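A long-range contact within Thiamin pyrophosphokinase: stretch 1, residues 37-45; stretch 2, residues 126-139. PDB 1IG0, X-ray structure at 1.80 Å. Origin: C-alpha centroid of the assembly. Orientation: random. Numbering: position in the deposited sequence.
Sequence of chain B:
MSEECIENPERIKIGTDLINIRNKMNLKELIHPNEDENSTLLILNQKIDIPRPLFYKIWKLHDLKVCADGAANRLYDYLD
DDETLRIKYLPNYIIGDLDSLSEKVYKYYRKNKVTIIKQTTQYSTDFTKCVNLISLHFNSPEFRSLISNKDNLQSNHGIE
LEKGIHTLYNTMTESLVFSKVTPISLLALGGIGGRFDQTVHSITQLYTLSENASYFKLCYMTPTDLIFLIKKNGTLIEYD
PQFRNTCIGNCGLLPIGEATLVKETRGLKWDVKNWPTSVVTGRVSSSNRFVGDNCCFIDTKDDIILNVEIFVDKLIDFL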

# COMPACT_ATOMS: atom_id res chain seq x y z
N GLU B 37 3.69 23.48 18.78
CA GLU B 37 4.41 22.22 18.61
C GLU B 37 5.54 22.28 17.59
O GLU B 37 5.58 23.18 16.74
N ASN B 38 6.46 21.33 17.68
CA ASN B 38 7.57 21.26 16.73
C ASN B 38 7.01 20.62 15.47
O ASN B 38 5.96 19.99 15.51
N SER B 39 7.71 20.79 14.35
CA SER B 39 7.24 20.22 13.09
C SER B 39 8.38 19.80 12.18
O SER B 39 9.48 20.36 12.24
N THR B 40 8.10 18.82 11.33
CA THR B 40 9.10 18.32 10.41
C THR B 40 8.47 17.80 9.13
O THR B 40 7.40 17.18 9.16
N LEU B 41 9.13 18.07 8.02
CA LEU B 41 8.68 17.58 6.72
C LEU B 41 9.71 16.51 6.36
O LEU B 41 10.88 16.82 6.14
N LEU B 42 9.27 15.26 6.31
CA LEU B 42 10.16 14.16 5.98
C LEU B 42 9.99 13.70 4.55
O LEU B 42 8.88 13.35 4.13
N ILE B 43 11.08 13.71 3.80
CA ILE B 43 11.05 13.28 2.41
C ILE B 43 11.73 11.93 2.29
O ILE B 43 12.92 11.79 2.58
N LEU B 44 10.97 10.93 1.85
CA LEU B 44 11.50 9.58 1.69
C LEU B 44 11.95 9.36 0.25
O LEU B 44 11.63 10.15 -0.64
N ASN B 45 12.70 8.28 0.03
CA ASN B 45 13.24 7.99 -1.30
C ASN B 45 12.26 7.48 -2.34
O ASN B 45 12.17 6.27 -2.61
N ASP B 126 15.79 3.47 6.67
CA ASP B 126 16.18 4.87 6.62
C ASP B 126 15.13 5.66 7.38
O ASP B 126 15.43 6.69 7.98
N PHE B 127 13.89 5.17 7.36
CA PHE B 127 12.80 5.83 8.06
C PHE B 127 13.10 5.88 9.55
O PHE B 127 13.01 6.94 10.18
N THR B 128 13.47 4.74 10.12
CA THR B 128 13.80 4.68 11.55
C THR B 128 15.00 5.56 11.85
O THR B 128 15.05 6.21 12.90
N LYS B 129 15.97 5.59 10.94
CA LYS B 129 17.15 6.42 11.12
C LYS B 129 16.72 7.89 11.18
O LYS B 129 17.25 8.68 11.97
N CYS B 130 15.75 8.24 10.35
CA CYS B 130 15.24 9.61 10.29
C CYS B 130 14.48 10.04 11.54
O CYS B 130 14.77 11.09 12.10
N VAL B 131 13.51 9.23 11.97
CA VAL B 131 12.74 9.59 13.16
C VAL B 131 13.60 9.65 14.41
O VAL B 131 13.36 10.47 15.30
N ASN B 132 14.60 8.78 14.50
CA ASN B 132 15.50 8.80 15.66
C ASN B 132 16.24 10.13 15.62
O ASN B 132 16.39 10.80 16.64
N LEU B 133 16.71 10.49 14.43
CA LEU B 133 17.43 11.74 14.21
C LEU B 133 16.55 12.94 14.55
O LEU B 133 16.98 13.87 15.24
N ILE B 134 15.32 12.91 14.05
CA ILE B 134 14.37 14.00 14.29
C ILE B 134 14.13 14.22 15.78
O ILE B 134 14.13 15.36 16.25
N SER B 135 13.93 13.14 16.53
CA SER B 135 13.70 13.25 17.96
C SER B 135 14.93 13.83 18.65
O SER B 135 14.81 14.70 19.52
N LEU B 136 16.11 13.35 18.27
CA LEU B 136 17.35 13.85 18.86
C LEU B 136 17.49 15.34 18.59
O LEU B 136 17.85 16.12 19.47
N HIS B 137 17.20 15.74 17.35
CA HIS B 137 17.29 17.15 16.97
C HIS B 137 16.48 18.05 17.89
O HIS B 137 16.96 19.08 18.35
N PHE B 138 15.23 17.66 18.15
CA PHE B 138 14.35 18.46 18.99
C PHE B 138 14.43 18.21 20.49
O PHE B 138 14.19 19.11 21.28
N ASN B 139 14.78 16.99 20.89
CA ASN B 139 14.80 16.67 22.31
C ASN B 139 16.13 16.43 23.00
O ASN B 139 16.16 16.18 24.21

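Strand 38-43 lies against helix 126-139, with their N-to-C directions 147° apart. The contact is made mostly by side chains, and no direct hydrogen bond crosses it. Alternation along the strand selects the inward set: Asn-38, Thr-40 and Leu-42 point toward the helix, and Leu-44 follows just beyond. Ser-39, Leu-41 and Ile-43 point away, but the backbone O of Ser-39 is 3.6 Å from Phe-138 CZ. From the helix, Cys-130, Ile-134 and Phe-138 point toward the strand at four-residue spacing, about one turn apart.

Phe-138 is m at chi1, with chi2 at 117°. One ring face lies under Asn-38, also m at chi1. Asn-38 CB sits 3.8 Å from the centroid of the Phe-138 ring, close to the ring normal, in a CH-pi contact. Asn-38 CG is 3.4 Å from Phe-138 CD2. Asn-38 CB is over the middle of the ring, and the amide extends past its rim, where Asn-38 ND2 reaches the O of water 1 at 3.0 Å. The same water donates to Asn-139 OD1 at 2.7 Å, so it bridges the two stretches. Asn-139 ND2 binds Ser-135 OG at 3.1 Å within the helix.

Thr-40 is m. This rotamer puts OG1 at the edge of the Phe-138 ring, 3.2 Å from Phe-138 CE1. Thr-40 OG1 also gives a weak hydrogen bond to Ser-39 O at 3.0 Å. Ile-134 (m, t) brings its CG2 to 3.7 Å from Thr-40 OG1.

Leu-42 (t, p) reaches two helix residues. Its CD1 is 3.8 Å from Cys-130 SG; Cys-130 is m. Leu-42 CD2 lies over one face of the Phe-127 ring, 4.1 Å from the centroid. The CA-to-CB bond of Phe-127 points sideways to the strand, but with chi1 t the ring end comes nearer. Leu-44 (m, t) places CD1 3.5 Å from Phe-127 CE1.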

# COMPACT_ATOMS: atom_id res chain seq x y z
CB GLU B 37 3.43 21.12 18.22
CG GLU B 37 2.92 21.21 16.79
CD GLU B 37 1.68 20.37 16.56
OE1 GLU B 37 1.46 19.42 17.34
OE2 GLU B 37 0.93 20.65 15.60
CB ASN B 38 8.72 20.41 17.28
CG ASN B 38 9.57 21.16 18.29
OD1 ASN B 38 9.95 22.31 18.06
ND2 ASN B 38 9.88 20.51 19.40
CB SER B 39 6.35 21.23 12.37
OG SER B 39 7.05 22.44 12.12
CB THR B 40 9.92 17.16 11.03
OG1 THR B 40 10.59 17.62 12.21
CG2 THR B 40 10.96 16.64 10.04
CB LEU B 41 8.70 18.69 5.67
CG LEU B 41 8.40 18.23 4.24
CD1 LEU B 41 7.00 17.63 4.17
CD2 LEU B 41 8.53 19.41 3.28
CB LEU B 42 9.90 12.99 6.93
CG LEU B 42 10.64 11.68 6.66
CD1 LEU B 42 12.14 11.91 6.72
CD2 LEU B 42 10.21 10.63 7.68
CB ILE B 43 11.79 14.28 1.49
CG1 ILE B 43 11.18 15.68 1.66
CG2 ILE B 43 11.67 13.84 0.03
CD1 ILE B 43 11.88 16.76 0.85
CB LEU B 44 10.44 8.56 2.11
CG LEU B 44 10.06 8.72 3.59
CD1 LEU B 44 8.89 7.83 3.94
CD2 LEU B 44 11.27 8.39 4.46
CB ASN B 45 14.43 7.03 -1.18
CG ASN B 45 15.14 6.82 -2.50
OD1 ASN B 45 15.19 7.72 -3.34
ND2 ASN B 45 15.71 5.63 -2.69
CB ASP B 126 16.27 5.37 5.18
CG ASP B 126 17.45 4.79 4.43
OD1 ASP B 126 18.55 4.71 5.02
OD2 ASP B 126 17.29 4.44 3.24
CB PHE B 127 11.49 5.07 7.81
CG PHE B 127 10.25 5.91 8.00
CD1 PHE B 127 9.28 5.97 7.01
CD2 PHE B 127 10.06 6.64 9.17
CE1 PHE B 127 8.14 6.75 7.17
CE2 PHE B 127 8.91 7.42 9.34
CZ PHE B 127 7.95 7.48 8.34
CB THR B 128 14.10 3.24 12.00
OG1 THR B 128 12.92 2.44 11.85
CG2 THR B 128 14.53 3.22 13.46
CB LYS B 129 18.13 6.22 9.97
CG LYS B 129 18.79 4.84 9.91
CD LYS B 129 19.75 4.75 8.74
CE LYS B 129 20.53 3.44 8.75
NZ LYS B 129 19.67 2.24 8.59
CB CYS B 130 14.35 9.79 9.06
SG CYS B 130 15.25 9.80 7.49
CB VAL B 131 11.54 8.63 13.38
CG1 VAL B 131 10.53 8.80 12.26
CG2 VAL B 131 12.03 7.20 13.44
CB ASN B 132 16.51 7.65 15.59
CG ASN B 132 15.93 6.33 16.07
OD1 ASN B 132 16.63 5.32 16.12
ND2 ASN B 132 14.65 6.33 16.42
CB LEU B 133 17.88 11.84 12.76
CG LEU B 133 18.38 13.21 12.28
CD1 LEU B 133 19.64 13.60 13.04
CD2 LEU B 133 18.64 13.17 10.78
CB ILE B 134 13.03 13.72 13.58
CG1 ILE B 134 13.24 13.77 12.07
CG2 ILE B 134 11.98 14.73 14.02
CD1 ILE B 134 12.06 13.28 11.26
CB SER B 135 13.35 11.89 18.56
OG SER B 135 12.94 12.04 19.91
CB LEU B 136 18.55 13.10 18.27
CG LEU B 136 18.82 11.69 18.80
CD1 LEU B 136 19.91 11.03 17.96
CD2 LEU B 136 19.22 11.76 20.27
CB HIS B 137 16.79 17.34 15.53
CG HIS B 137 16.70 18.77 15.11
ND1 HIS B 137 17.78 19.48 14.64
CD2 HIS B 137 15.66 19.64 15.15
CE1 HIS B 137 17.42 20.73 14.40
NE2 HIS B 137 16.14 20.85 14.70
CB PHE B 138 12.89 18.26 18.55
CG PHE B 138 12.54 18.94 17.26
CD1 PHE B 138 12.14 18.20 16.16
CD2 PHE B 138 12.61 20.33 17.15
CE1 PHE B 138 11.81 18.83 14.96
CE2 PHE B 138 12.28 20.96 15.96
CZ PHE B 138 11.88 20.21 14.86
CB ASN B 139 13.87 15.48 22.55
CG ASN B 139 12.49 15.68 21.92
OD1 ASN B 139 11.86 16.71 22.13
ND2 ASN B 139 12.03 14.69 21.16
O HOH W 1 9.93 17.69 20.47